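Local coordinates for protein amidohydrolase (Brucella melitensis biovar Abortus, PDB 4F0L) that probably acts as a metal-dependent deaminase of the amidohydrolase superfamily that binds an iron(III) ion at its metal site, at residues B[63-68]-B[298-303]; B[69-74]-B[332-337]; B[113-118]-B[440-445]; B[120-125]-B[326-331]; B[338-343]-B[414-419]. All coordinates share one frame; numbering follows the deposited sequence.

Interaction 1. Residues B[63-68]-B[298-303]; sequences NLHSHA and GLCPVT. With FE (Fe (III) ion), chain E.
H65 meets C300 through a sulfur-aromatic contact: the thiol SG lies 3.8 Å from H65 CD2 and approaches the imidazole obliquely, 59° off the ring normal. With CG anti to the backbone N (chi1 -172°), the H65 ring is turned toward the iron, and C300 SG lies beside its CD2.

Apolar packing comes next. Both methyls of L64 rest on G298 CA, CD1 at 3.9 Å. No hydrogen bond joins the two segments.

Metal bonds supply the rest. H65 NE2 and H67 NE2 each bind the iron at 2.2 Å, and waters 1 and 2 take two further positions. H241 and D329 complete the protein ligands, while H67 ND1 is hydrogen-bonded to F128 O, which helps to fix the rotation of that ring. Two histidines separated by one residue, where barrel strand 56-66 runs out, form the HxH metal motif of the amidohydrolase TIM barrel.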
# COMPACT_ATOMS: atom_id res chain seq x y z
N ASN B 63 -16.83 -1.22 -6.47
CA ASN B 63 -15.77 -2.21 -6.42
C ASN B 63 -16.12 -3.20 -7.50
O ASN B 63 -16.90 -4.10 -7.30
CB ASN B 63 -15.72 -2.86 -5.03
CG ASN B 63 -14.44 -3.64 -4.79
OD1 ASN B 63 -14.03 -4.47 -5.61
ND2 ASN B 63 -13.78 -3.35 -3.69
N LEU B 64 -15.59 -3.00 -8.70
CA LEU B 64 -16.24 -3.61 -9.86
C LEU B 64 -15.91 -5.09 -10.12
O LEU B 64 -16.38 -5.64 -11.10
CB LEU B 64 -16.00 -2.76 -11.12
CG LEU B 64 -14.59 -2.37 -11.55
CD1 LEU B 64 -13.64 -3.56 -11.46
CD2 LEU B 64 -14.68 -1.84 -12.98
N HIS B 65 -15.14 -5.75 -9.24
CA HIS B 65 -14.72 -7.16 -9.47
C HIS B 65 -14.26 -7.74 -8.17
O HIS B 65 -13.26 -7.29 -7.59
CB HIS B 65 -13.59 -7.23 -10.47
CG HIS B 65 -13.22 -8.61 -10.91
ND1 HIS B 65 -13.97 -9.32 -11.79
CD2 HIS B 65 -12.12 -9.40 -10.61
CE1 HIS B 65 -13.40 -10.52 -11.99
NE2 HIS B 65 -12.25 -10.56 -11.30
N SER B 66 -15.01 -8.73 -7.72
CA SER B 66 -14.83 -9.42 -6.46
C SER B 66 -15.17 -10.90 -6.60
O SER B 66 -16.12 -11.26 -7.28
CB SER B 66 -15.74 -8.78 -5.40
OG SER B 66 -15.91 -9.60 -4.27
N HIS B 67 -14.36 -11.74 -5.97
CA HIS B 67 -14.72 -13.11 -5.66
C HIS B 67 -14.78 -13.25 -4.19
O HIS B 67 -13.75 -13.44 -3.52
CB HIS B 67 -13.69 -14.09 -6.22
CG HIS B 67 -13.24 -13.74 -7.60
ND1 HIS B 67 -14.09 -13.69 -8.64
CD2 HIS B 67 -11.99 -13.41 -8.10
CE1 HIS B 67 -13.40 -13.34 -9.75
NE2 HIS B 67 -12.12 -13.18 -9.41
N ALA B 68 -16.00 -13.20 -3.66
CA ALA B 68 -16.20 -13.01 -2.22
C ALA B 68 -15.51 -14.09 -1.39
O ALA B 68 -14.90 -13.78 -0.38
CB ALA B 68 -17.67 -12.93 -1.86
N GLY B 298 -11.45 -3.23 -16.23
CA GLY B 298 -11.69 -3.63 -14.84
C GLY B 298 -10.36 -3.90 -14.18
O GLY B 298 -9.89 -5.03 -14.17
N LEU B 299 -9.74 -2.84 -13.65
CA LEU B 299 -8.40 -2.95 -13.10
C LEU B 299 -8.43 -3.44 -11.65
O LEU B 299 -9.24 -2.96 -10.82
CB LEU B 299 -7.69 -1.59 -13.19
CG LEU B 299 -7.56 -0.98 -14.60
CD1 LEU B 299 -6.71 0.31 -14.55
CD2 LEU B 299 -6.94 -2.01 -15.59
N CYS B 300 -7.51 -4.33 -11.33
CA CYS B 300 -7.40 -4.91 -10.00
C CYS B 300 -5.95 -4.79 -9.53
O CYS B 300 -5.25 -5.79 -9.44
CB CYS B 300 -7.87 -6.37 -10.02
SG CYS B 300 -9.57 -6.58 -10.67
N PRO B 301 -5.50 -3.55 -9.22
CA PRO B 301 -4.07 -3.34 -9.09
C PRO B 301 -3.38 -4.11 -7.94
O PRO B 301 -2.28 -4.65 -8.14
CB PRO B 301 -3.93 -1.82 -8.91
CG PRO B 301 -5.18 -1.23 -9.46
CD PRO B 301 -6.26 -2.27 -9.31
N VAL B 302 -4.01 -4.14 -6.77
CA VAL B 302 -3.45 -4.88 -5.65
C VAL B 302 -3.37 -6.36 -5.91
O VAL B 302 -2.33 -6.96 -5.68
CB VAL B 302 -4.19 -4.59 -4.34
CG1 VAL B 302 -3.83 -5.57 -3.22
CG2 VAL B 302 -3.85 -3.13 -3.99
N THR B 303 -4.44 -6.95 -6.43
CA THR B 303 -4.42 -8.38 -6.77
C THR B 303 -3.41 -8.67 -7.87
O THR B 303 -2.67 -9.64 -7.80
CB THR B 303 -5.82 -8.92 -7.14
OG1 THR B 303 -6.67 -8.82 -6.00
CG2 THR B 303 -5.75 -10.44 -7.56
FE FE E . -10.83 -12.13 -10.83
O HOH W 1 -8.77 -11.76 -11.42
O HOH W 2 -9.61 -13.98 -10.30

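Interaction 2. Residues B[69-74]-B[332-337]; sequences FQYGMA and VLIGIG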
# COMPACT_ATOMS: atom_id res chain seq x y z
N PHE B 69 -15.56 -15.34 -1.83
CA PHE B 69 -15.00 -16.44 -1.03
C PHE B 69 -13.50 -16.33 -0.79
O PHE B 69 -13.01 -16.81 0.20
CB PHE B 69 -15.35 -17.82 -1.62
CG PHE B 69 -14.59 -18.18 -2.87
CD1 PHE B 69 -13.38 -18.83 -2.80
CD2 PHE B 69 -15.10 -17.86 -4.14
CE1 PHE B 69 -12.69 -19.17 -3.96
CE2 PHE B 69 -14.42 -18.19 -5.29
CZ PHE B 69 -13.20 -18.84 -5.20
N GLN B 70 -12.79 -15.67 -1.71
CA GLN B 70 -11.36 -15.52 -1.61
C GLN B 70 -10.96 -14.63 -0.45
O GLN B 70 -9.81 -14.70 0.02
CB GLN B 70 -10.75 -15.05 -2.95
CG GLN B 70 -10.90 -16.12 -4.05
CD GLN B 70 -10.35 -15.70 -5.39
OE1 GLN B 70 -9.66 -14.72 -5.51
NE2 GLN B 70 -10.61 -16.50 -6.42
N TYR B 71 -11.88 -13.79 0.02
CA TYR B 71 -11.62 -12.98 1.23
C TYR B 71 -11.22 -13.89 2.39
O TYR B 71 -10.46 -13.49 3.26
CB TYR B 71 -12.87 -12.21 1.61
CG TYR B 71 -12.80 -11.28 2.82
CD1 TYR B 71 -12.09 -10.08 2.79
CD2 TYR B 71 -13.54 -11.58 3.97
CE1 TYR B 71 -12.07 -9.23 3.89
CE2 TYR B 71 -13.55 -10.74 5.06
CZ TYR B 71 -12.79 -9.56 5.03
OH TYR B 71 -12.82 -8.73 6.12
N GLY B 72 -11.80 -15.09 2.44
CA GLY B 72 -11.44 -16.04 3.49
C GLY B 72 -9.98 -16.48 3.46
O GLY B 72 -9.42 -16.83 4.48
N MET B 73 -9.34 -16.42 2.30
CA MET B 73 -7.95 -16.86 2.18
C MET B 73 -6.96 -15.71 2.22
O MET B 73 -5.75 -15.94 2.13
CB MET B 73 -7.74 -17.70 0.90
CG MET B 73 -7.56 -16.88 -0.37
SD MET B 73 -7.67 -17.88 -1.88
CE MET B 73 -5.93 -17.96 -2.32
N ALA B 74 -7.45 -14.49 2.43
CA ALA B 74 -6.58 -13.31 2.42
C ALA B 74 -5.48 -13.46 3.48
O ALA B 74 -5.77 -13.74 4.65
CB ALA B 74 -7.39 -12.04 2.65
N VAL B 332 -7.61 -9.80 -1.11
CA VAL B 332 -6.48 -9.94 -0.15
C VAL B 332 -6.33 -8.71 0.74
O VAL B 332 -5.99 -8.81 1.96
CB VAL B 332 -5.14 -10.27 -0.86
CG1 VAL B 332 -4.69 -9.16 -1.86
CG2 VAL B 332 -4.04 -10.53 0.16
N LEU B 333 -6.62 -7.54 0.18
CA LEU B 333 -6.46 -6.27 0.93
C LEU B 333 -7.43 -5.25 0.35
O LEU B 333 -7.42 -5.02 -0.86
CB LEU B 333 -5.00 -5.72 0.86
CG LEU B 333 -4.69 -4.40 1.67
CD1 LEU B 333 -5.16 -4.52 3.08
CD2 LEU B 333 -3.21 -4.09 1.79
N ILE B 334 -8.27 -4.67 1.20
CA ILE B 334 -9.42 -3.86 0.79
C ILE B 334 -9.14 -2.36 1.03
O ILE B 334 -8.96 -1.97 2.15
CB ILE B 334 -10.72 -4.24 1.57
CG1 ILE B 334 -11.00 -5.75 1.54
CG2 ILE B 334 -11.91 -3.44 1.03
CD1 ILE B 334 -11.03 -6.38 0.14
N GLY B 335 -9.07 -1.55 -0.03
CA GLY B 335 -8.87 -0.12 0.12
C GLY B 335 -8.87 0.66 -1.17
O GLY B 335 -8.29 0.23 -2.17
N ILE B 336 -9.53 1.82 -1.18
CA ILE B 336 -9.54 2.66 -2.39
C ILE B 336 -8.15 3.25 -2.55
O ILE B 336 -7.61 3.25 -3.64
CB ILE B 336 -10.59 3.79 -2.29
CG1 ILE B 336 -12.02 3.21 -2.33
CG2 ILE B 336 -10.34 4.84 -3.36
CD1 ILE B 336 -13.15 4.21 -2.13
N GLY B 337 -7.58 3.77 -1.48
CA GLY B 337 -6.21 4.30 -1.52
C GLY B 337 -5.20 3.25 -1.97
O GLY B 337 -4.34 3.49 -2.81
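Y71 OH, which lies on the ring that packs against I334, is gripped twice: D116 of the same chain hydrogen-bonds to it through OD2, and R402 of the second subunit does so through NH2. The phenol therefore has its oxygen held at the dimer interface while the ring reaches segment 332-337. There Y71 CE1 comes 4.3 Å from I334 CG1, an oblique and rather loose apolar touch. CG of Y71 is anti to the backbone N (chi1 -179°), and this extended setting carries the ring across to I334.

The closer part is at A74. Its methyl points at the other segment and rests on the main chain of V332, with CB 3.6 Å from V332 O. V332 CB points away, yet its CG2 lies 4.4 Å from A74 CB. Residues 69-72 have helical backbone angles without regular helix bonds, M73 N bonding to Q70 O at 2.9 Å.

No hydrogen bond crosses between the segments. The touch between them is van der Waals packing, and the polar anchoring comes from D116 and from the second subunit, where R420 also makes a cation-pi contact with Y71; the neighbouring positive charges probably polarise the phenol.

Interaction 3. Residues B[113-118]-B[440-445]; sequences LYVDML and RLRDEA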
# COMPACT_ATOMS: atom_id res chain seq x y z
N LEU B 113 -16.79 -9.43 4.15
CA LEU B 113 -16.15 -8.72 3.03
C LEU B 113 -16.85 -7.43 2.63
O LEU B 113 -16.21 -6.37 2.45
CB LEU B 113 -16.10 -9.62 1.82
CG LEU B 113 -15.66 -8.92 0.54
CD1 LEU B 113 -14.27 -8.31 0.68
CD2 LEU B 113 -15.78 -9.84 -0.70
N TYR B 114 -18.17 -7.51 2.51
CA TYR B 114 -18.92 -6.34 2.08
C TYR B 114 -18.89 -5.27 3.17
O TYR B 114 -18.87 -4.07 2.87
CB TYR B 114 -20.35 -6.70 1.62
CG TYR B 114 -20.40 -7.66 0.41
CD1 TYR B 114 -19.35 -7.74 -0.51
CD2 TYR B 114 -21.50 -8.47 0.19
CE1 TYR B 114 -19.39 -8.62 -1.58
CE2 TYR B 114 -21.56 -9.32 -0.87
CZ TYR B 114 -20.50 -9.40 -1.76
OH TYR B 114 -20.53 -10.27 -2.83
N VAL B 115 -18.87 -5.67 4.44
CA VAL B 115 -18.66 -4.71 5.52
C VAL B 115 -17.29 -4.01 5.38
O VAL B 115 -17.17 -2.78 5.51
CB VAL B 115 -18.81 -5.37 6.90
CG1 VAL B 115 -18.12 -4.54 7.99
CG2 VAL B 115 -20.30 -5.63 7.21
N ASP B 116 -16.25 -4.80 5.16
CA ASP B 116 -14.91 -4.26 4.95
C ASP B 116 -14.90 -3.26 3.74
O ASP B 116 -14.36 -2.15 3.81
CB ASP B 116 -13.97 -5.45 4.71
CG ASP B 116 -12.62 -5.28 5.31
OD1 ASP B 116 -12.12 -4.14 5.19
OD2 ASP B 116 -12.03 -6.30 5.83
N MET B 117 -15.52 -3.66 2.63
CA MET B 117 -15.62 -2.77 1.45
C MET B 117 -16.35 -1.48 1.79
O MET B 117 -15.89 -0.41 1.46
CB MET B 117 -16.35 -3.46 0.30
CG MET B 117 -15.53 -4.56 -0.39
SD MET B 117 -16.47 -5.28 -1.75
CE MET B 117 -15.24 -6.31 -2.56
N LEU B 118 -17.49 -1.59 2.47
CA LEU B 118 -18.26 -0.40 2.87
C LEU B 118 -17.42 0.52 3.75
O LEU B 118 -17.38 1.73 3.52
CB LEU B 118 -19.58 -0.77 3.57
CG LEU B 118 -20.73 -1.18 2.64
CD1 LEU B 118 -21.85 -1.90 3.36
CD2 LEU B 118 -21.30 0.09 1.95
N ARG B 440 -22.22 -0.44 11.02
CA ARG B 440 -23.17 -0.74 12.07
C ARG B 440 -23.23 -2.23 12.49
O ARG B 440 -23.60 -2.50 13.59
CB ARG B 440 -24.57 -0.22 11.67
CG ARG B 440 -25.08 -0.80 10.37
CD ARG B 440 -26.47 -0.26 10.01
NE ARG B 440 -27.47 -1.33 10.12
CZ ARG B 440 -27.57 -2.38 9.28
NH1 ARG B 440 -28.50 -3.26 9.51
NH2 ARG B 440 -26.75 -2.56 8.21
N LEU B 441 -22.85 -3.17 11.63
CA LEU B 441 -22.83 -4.62 11.96
C LEU B 441 -21.41 -5.29 11.97
O LEU B 441 -21.27 -6.52 11.85
CB LEU B 441 -23.70 -5.35 10.91
CG LEU B 441 -25.22 -5.11 10.83
CD1 LEU B 441 -25.89 -6.07 9.82
CD2 LEU B 441 -25.86 -5.24 12.20
N ARG B 442 -20.34 -4.49 12.09
CA ARG B 442 -18.98 -5.05 11.98
C ARG B 442 -18.75 -6.21 12.94
O ARG B 442 -18.30 -7.28 12.53
CB ARG B 442 -17.90 -3.97 12.20
CG ARG B 442 -16.46 -4.48 12.06
CD ARG B 442 -15.45 -3.66 12.85
NE ARG B 442 -15.23 -2.34 12.24
CZ ARG B 442 -14.43 -1.39 12.72
NH1 ARG B 442 -13.77 -1.57 13.85
NH2 ARG B 442 -14.28 -0.26 12.05
N ASP B 443 -19.06 -6.00 14.22
CA ASP B 443 -18.70 -7.01 15.23
C ASP B 443 -19.49 -8.32 15.07
O ASP B 443 -18.95 -9.39 15.21
CB ASP B 443 -18.87 -6.43 16.63
CG ASP B 443 -17.88 -5.30 16.91
OD1 ASP B 443 -16.86 -5.18 16.19
OD2 ASP B 443 -18.11 -4.55 17.87
N GLU B 444 -20.77 -8.20 14.75
CA GLU B 444 -21.61 -9.37 14.52
C GLU B 444 -21.11 -10.12 13.26
O GLU B 444 -20.93 -11.35 13.26
CB GLU B 444 -23.08 -8.95 14.32
CG GLU B 444 -23.77 -8.20 15.48
CD GLU B 444 -23.57 -6.67 15.51
OE1 GLU B 444 -22.67 -6.13 14.83
OE2 GLU B 444 -24.30 -6.00 16.29
N ALA B 445 -20.86 -9.37 12.20
CA ALA B 445 -20.34 -9.98 10.97
C ALA B 445 -19.02 -10.68 11.21
O ALA B 445 -18.78 -11.78 10.71
CB ALA B 445 -20.21 -8.95 9.86
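The C-terminal helix 442-457 packs by its first turn on helix 103-119, the helix before barrel strand 122-129. V115 does the work from the side of helix 103-119. Its two methyls part to reach different residues, CG1 standing anti to the backbone N (chi1 160°) and CG2 beside that nitrogen. CG1 lies 4.1 Å from R442 CA and 4.3 Å from R442 CB, thus resting against the base of the arginine. CG2 meets the methyl of A445, one turn further along, at 4.2 Å from A445 CB. V115 in this way lies against R442 and A445, whose i, i+3 spacing puts both on the same side of the new helix.

L441 occupies the N-cap position, and A445 N bonds back to L441 O at 2.9 Å, closing the first turn and setting the A445 methyl in place. The guanidinium of R442 takes no part in the apolar touch. Its NE forms a salt bridge with E119, close to the end of helix 103-119, while NH2 makes a weak hydrogen bond to G437 O.

Between the segments themselves, then, the contact is wholly apolar and modest in area, the V115 methyls lying against R442 CA and CB and the A445 methyl at van der Waals range. The R442-E119 pair adds a charged clasp alongside, joining the same two helices.

Interaction 4. Residues B[120-125]-B[326-331]; sequences AGFTRV and IGSDSN. With FE (Fe (III) ion), chain E.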
# COMPACT_ATOMS: atom_id res chain seq x y z
N ALA B 120 -14.30 0.88 3.68
CA ALA B 120 -13.30 1.46 2.84
C ALA B 120 -13.89 2.49 1.83
O ALA B 120 -13.13 3.08 1.07
CB ALA B 120 -12.56 0.35 2.08
N GLY B 121 -15.21 2.65 1.79
CA GLY B 121 -15.82 3.67 0.94
C GLY B 121 -16.33 3.13 -0.40
O GLY B 121 -16.61 3.92 -1.32
N PHE B 122 -16.39 1.81 -0.56
CA PHE B 122 -17.00 1.23 -1.74
C PHE B 122 -18.48 1.04 -1.46
O PHE B 122 -18.84 0.42 -0.45
CB PHE B 122 -16.42 -0.15 -2.07
CG PHE B 122 -14.98 -0.14 -2.45
CD1 PHE B 122 -14.60 0.18 -3.74
CD2 PHE B 122 -13.99 -0.52 -1.53
CE1 PHE B 122 -13.27 0.11 -4.12
CE2 PHE B 122 -12.68 -0.56 -1.89
CZ PHE B 122 -12.31 -0.25 -3.19
N THR B 123 -19.35 1.53 -2.35
CA THR B 123 -20.81 1.52 -2.15
C THR B 123 -21.58 0.51 -3.00
O THR B 123 -22.80 0.32 -2.82
CB THR B 123 -21.38 2.91 -2.40
OG1 THR B 123 -20.92 3.43 -3.67
CG2 THR B 123 -20.94 3.87 -1.27
N ARG B 124 -20.88 -0.16 -3.91
CA ARG B 124 -21.47 -1.20 -4.77
C ARG B 124 -20.41 -2.21 -5.06
O ARG B 124 -19.24 -1.85 -5.16
CB ARG B 124 -22.03 -0.64 -6.11
CG ARG B 124 -22.60 -1.69 -7.05
CD ARG B 124 -23.26 -1.06 -8.27
NE ARG B 124 -24.48 -0.35 -7.90
CZ ARG B 124 -25.71 -0.85 -7.97
NH1 ARG B 124 -25.94 -2.09 -8.39
NH2 ARG B 124 -26.74 -0.08 -7.61
N VAL B 125 -20.82 -3.46 -5.20
CA VAL B 125 -19.89 -4.48 -5.56
C VAL B 125 -20.35 -5.20 -6.81
O VAL B 125 -21.54 -5.45 -7.00
CB VAL B 125 -19.61 -5.49 -4.40
CG1 VAL B 125 -20.89 -6.22 -3.97
CG2 VAL B 125 -18.49 -6.47 -4.83
N ILE B 326 -11.97 0.01 -10.49
CA ILE B 326 -11.14 -0.83 -9.65
C ILE B 326 -11.94 -1.89 -8.93
O ILE B 326 -13.10 -1.66 -8.52
CB ILE B 326 -10.34 -0.03 -8.59
CG1 ILE B 326 -11.27 0.90 -7.78
CG2 ILE B 326 -9.21 0.74 -9.28
CD1 ILE B 326 -10.60 1.54 -6.57
N GLY B 327 -11.31 -3.05 -8.79
CA GLY B 327 -11.87 -4.16 -8.05
C GLY B 327 -10.86 -4.83 -7.14
O GLY B 327 -9.71 -5.05 -7.51
N SER B 328 -11.33 -5.21 -5.95
CA SER B 328 -10.47 -5.88 -4.97
C SER B 328 -10.14 -7.34 -5.36
O SER B 328 -9.16 -7.90 -4.89
CB SER B 328 -11.14 -5.85 -3.62
OG SER B 328 -11.26 -4.52 -3.14
N ASP B 329 -11.00 -7.94 -6.17
CA ASP B 329 -10.68 -9.18 -6.92
C ASP B 329 -10.44 -10.35 -5.96
O ASP B 329 -11.42 -11.00 -5.55
CB ASP B 329 -9.52 -8.94 -7.91
CG ASP B 329 -9.22 -10.17 -8.81
OD1 ASP B 329 -9.96 -11.18 -8.76
OD2 ASP B 329 -8.27 -10.11 -9.61
N SER B 330 -9.18 -10.63 -5.61
CA SER B 330 -8.86 -11.72 -4.68
C SER B 330 -9.25 -11.34 -3.28
O SER B 330 -9.32 -12.19 -2.36
CB SER B 330 -7.35 -12.09 -4.69
OG SER B 330 -6.56 -11.04 -4.11
N ASN B 331 -9.50 -10.04 -3.10
CA ASN B 331 -9.93 -9.53 -1.78
C ASN B 331 -8.88 -9.75 -0.69
O ASN B 331 -9.19 -9.82 0.53
CB ASN B 331 -11.30 -10.10 -1.40
CG ASN B 331 -12.41 -9.58 -2.35
OD1 ASN B 331 -12.48 -8.40 -2.59
ND2 ASN B 331 -13.27 -10.45 -2.86
FE FE E . -10.83 -12.13 -10.83
O HOH W 1 -8.77 -11.76 -11.42
O HOH W 2 -9.61 -13.98 -10.30
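F122 opens a strand of the amidohydrolase TIM barrel, just after the Schellman motif at G121 that ends helix 103-119, and its ring reaches the end of barrel strand 323-326 and the loop after it. The tight part of the contact is with I326. The isoleucine methyl CD1 comes in at the edge of the phenyl, near its plane, and lies 3.9 Å from F122 CE1 and 4.2 Å from F122 CZ. The two side chains cross at about a right angle. For I326, CG1 is placed between the backbone N and the carbonyl carbon (chi1 52°), and the chain then extends (chi2 170°) to carry CD1 to the ring. M61, N63 and I336 also pack on F122, making this a buried layer between barrel strands and the surrounding helices.

The other side is looser. S328 OG stands 4.4 Å from F122 CE2, oblique to the ring. That hydroxyl is hydrogen-bonded elsewhere, and the backbone N of S328 bonds to N63 OD1. Loose as it is, this side does not face solvent: the touching residues are all buried.

Past S328 the loop turns: N331 N closes on S328 O at 2.8 Å, and D329 has a positive phi (64°) and, with CG anti to the backbone N, directs its carboxylate to the iron. D329 OD1 binds the metal at 2.4 Å, while D329 OD2 stays 3.5 Å from it.

Interaction 5. Residues B[338-343]-B[414-419]; sequences DELRQL and GWIFAG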
# COMPACT_ATOMS: atom_id res chain seq x y z
N ASP B 338 -5.35 2.05 -1.43
CA ASP B 338 -4.46 0.96 -1.78
C ASP B 338 -4.46 0.65 -3.27
O ASP B 338 -3.40 0.49 -3.86
CB ASP B 338 -4.81 -0.26 -0.95
CG ASP B 338 -4.68 0.01 0.53
OD1 ASP B 338 -3.57 -0.02 1.07
OD2 ASP B 338 -5.69 0.32 1.13
N GLU B 339 -5.66 0.55 -3.86
CA GLU B 339 -5.77 0.25 -5.26
C GLU B 339 -5.26 1.36 -6.18
O GLU B 339 -4.50 1.13 -7.14
CB GLU B 339 -7.20 -0.11 -5.64
CG GLU B 339 -7.72 -1.34 -4.94
CD GLU B 339 -7.15 -2.67 -5.42
OE1 GLU B 339 -6.36 -2.67 -6.37
OE2 GLU B 339 -7.48 -3.73 -4.82
N LEU B 340 -5.69 2.58 -5.90
CA LEU B 340 -5.33 3.70 -6.76
C LEU B 340 -3.84 3.99 -6.64
O LEU B 340 -3.16 4.28 -7.66
CB LEU B 340 -6.16 4.94 -6.41
CG LEU B 340 -7.66 4.83 -6.72
CD1 LEU B 340 -8.38 6.14 -6.38
CD2 LEU B 340 -7.89 4.40 -8.18
N ARG B 341 -3.33 3.96 -5.41
CA ARG B 341 -1.90 4.18 -5.21
C ARG B 341 -1.11 3.13 -5.99
O ARG B 341 -0.14 3.47 -6.69
CB ARG B 341 -1.60 4.10 -3.72
CG ARG B 341 -0.22 4.42 -3.33
CD ARG B 341 -0.12 4.71 -1.82
NE ARG B 341 -0.41 3.54 -1.02
CZ ARG B 341 -1.47 3.36 -0.23
NH1 ARG B 341 -1.60 2.22 0.44
NH2 ARG B 341 -2.41 4.27 -0.07
N GLN B 342 -1.49 1.87 -5.86
CA GLN B 342 -0.79 0.79 -6.59
C GLN B 342 -0.85 0.98 -8.11
O GLN B 342 0.15 0.80 -8.81
CB GLN B 342 -1.31 -0.58 -6.17
CG GLN B 342 -0.74 -1.78 -6.94
CD GLN B 342 0.76 -1.91 -6.79
OE1 GLN B 342 1.30 -1.63 -5.73
NE2 GLN B 342 1.45 -2.30 -7.88
N LEU B 343 -2.01 1.39 -8.63
CA LEU B 343 -2.12 1.70 -10.05
C LEU B 343 -1.08 2.77 -10.46
O LEU B 343 -0.25 2.52 -11.35
CB LEU B 343 -3.53 2.14 -10.39
CG LEU B 343 -3.80 2.58 -11.82
CD1 LEU B 343 -3.42 1.50 -12.84
CD2 LEU B 343 -5.26 3.05 -11.93
N GLY B 414 -3.90 13.49 -0.13
CA GLY B 414 -3.52 13.16 1.24
C GLY B 414 -4.06 11.81 1.63
O GLY B 414 -3.39 10.98 2.25
N TRP B 415 -5.28 11.58 1.21
CA TRP B 415 -5.95 10.33 1.43
C TRP B 415 -5.26 9.21 0.73
O TRP B 415 -4.98 8.18 1.33
CB TRP B 415 -7.37 10.45 0.89
CG TRP B 415 -8.25 9.24 1.04
CD1 TRP B 415 -8.16 8.23 2.00
CD2 TRP B 415 -9.42 8.93 0.25
NE1 TRP B 415 -9.17 7.32 1.83
CE2 TRP B 415 -9.97 7.70 0.81
CE3 TRP B 415 -10.04 9.50 -0.85
CZ2 TRP B 415 -11.10 7.10 0.28
CZ3 TRP B 415 -11.17 8.89 -1.38
CH2 TRP B 415 -11.69 7.72 -0.83
N ILE B 416 -5.01 9.38 -0.56
CA ILE B 416 -4.57 8.26 -1.39
C ILE B 416 -3.07 7.99 -1.27
O ILE B 416 -2.67 6.84 -1.29
CB ILE B 416 -4.92 8.52 -2.87
CG1 ILE B 416 -6.43 8.45 -3.05
CG2 ILE B 416 -4.20 7.52 -3.79
CD1 ILE B 416 -6.93 9.09 -4.34
N PHE B 417 -2.25 9.02 -1.13
CA PHE B 417 -0.80 8.85 -1.15
C PHE B 417 -0.09 8.96 0.17
O PHE B 417 0.97 8.41 0.34
CB PHE B 417 -0.17 9.82 -2.16
CG PHE B 417 -0.58 9.54 -3.58
CD1 PHE B 417 -0.06 8.45 -4.26
CD2 PHE B 417 -1.54 10.32 -4.21
CE1 PHE B 417 -0.44 8.18 -5.57
CE2 PHE B 417 -1.95 10.03 -5.51
CZ PHE B 417 -1.39 8.96 -6.19
N ALA B 418 -0.65 9.71 1.11
CA ALA B 418 0.06 10.05 2.34
C ALA B 418 -0.60 9.49 3.58
O ALA B 418 -0.06 9.68 4.64
CB ALA B 418 0.23 11.56 2.47
N GLY B 419 -1.75 8.83 3.45
CA GLY B 419 -2.42 8.24 4.62
C GLY B 419 -2.93 9.30 5.59
O GLY B 419 -3.12 9.03 6.79
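R341 sets off with CG anti to the backbone N (chi1 -174°) and then bends at chi3 (66°), a fold that brings the guanidinium edge to the carbonyl of I416. R341 NH2 donates to I416 O at 2.9 Å in a nearly straight bond, N-H...O 166°. The oxygen lies in the guanidinium plane, although the donor is tilted out of the carbonyl plane. On the other terminal nitrogen, R341 NH1 meets D338 OD1 at 3.0 Å, a salt bridge within the same helix whose hydrogen bond is weak in angle.

Beside this polar end the contact is apolar. L340 CD1 and I416 CD1 touch at 3.9 Å, and the methylene R341 CG lies 4.1 Å from F417 CD1 as the two side chains run past each other in opposite directions. I416 CG2 sits over the centre of the F417 ring, so that isoleucine packs on both its own neighbour and helix 336-351.

The contact joins helix 336-351 to the last turn of helix 408-417, and L333 of the second subunit packs on R341. The bonded carbonyl lies near the end of its helix, where main-chain oxygens commonly lack helical partners; the arginine supplies a side-chain donor, and D338 probably balances part of its charge.

In the fold
Interactions 1 and 4 share the iron and both its waters, with centres about 6 Å apart; H65 O and D329 N, 2.7 Å apart and hydrogen-bonded, tie their two metal-binding segments together. Interaction 2 continues both chains beyond the site: 69-74 follows the histidines and 332-337 follows D329, its centre about 9 Å from each of the other two. Interaction 3 joins the outer layer, linked to interaction 2 by packing of I334 CD1 on L113 CD1 at 3.8 Å. Interaction 5, on the same helix that interaction 2 enters, reaches back to interaction 1 where V302 N meets E339 OE1 at 2.8 Å. Interactions 2 and 5 also touch the second subunit.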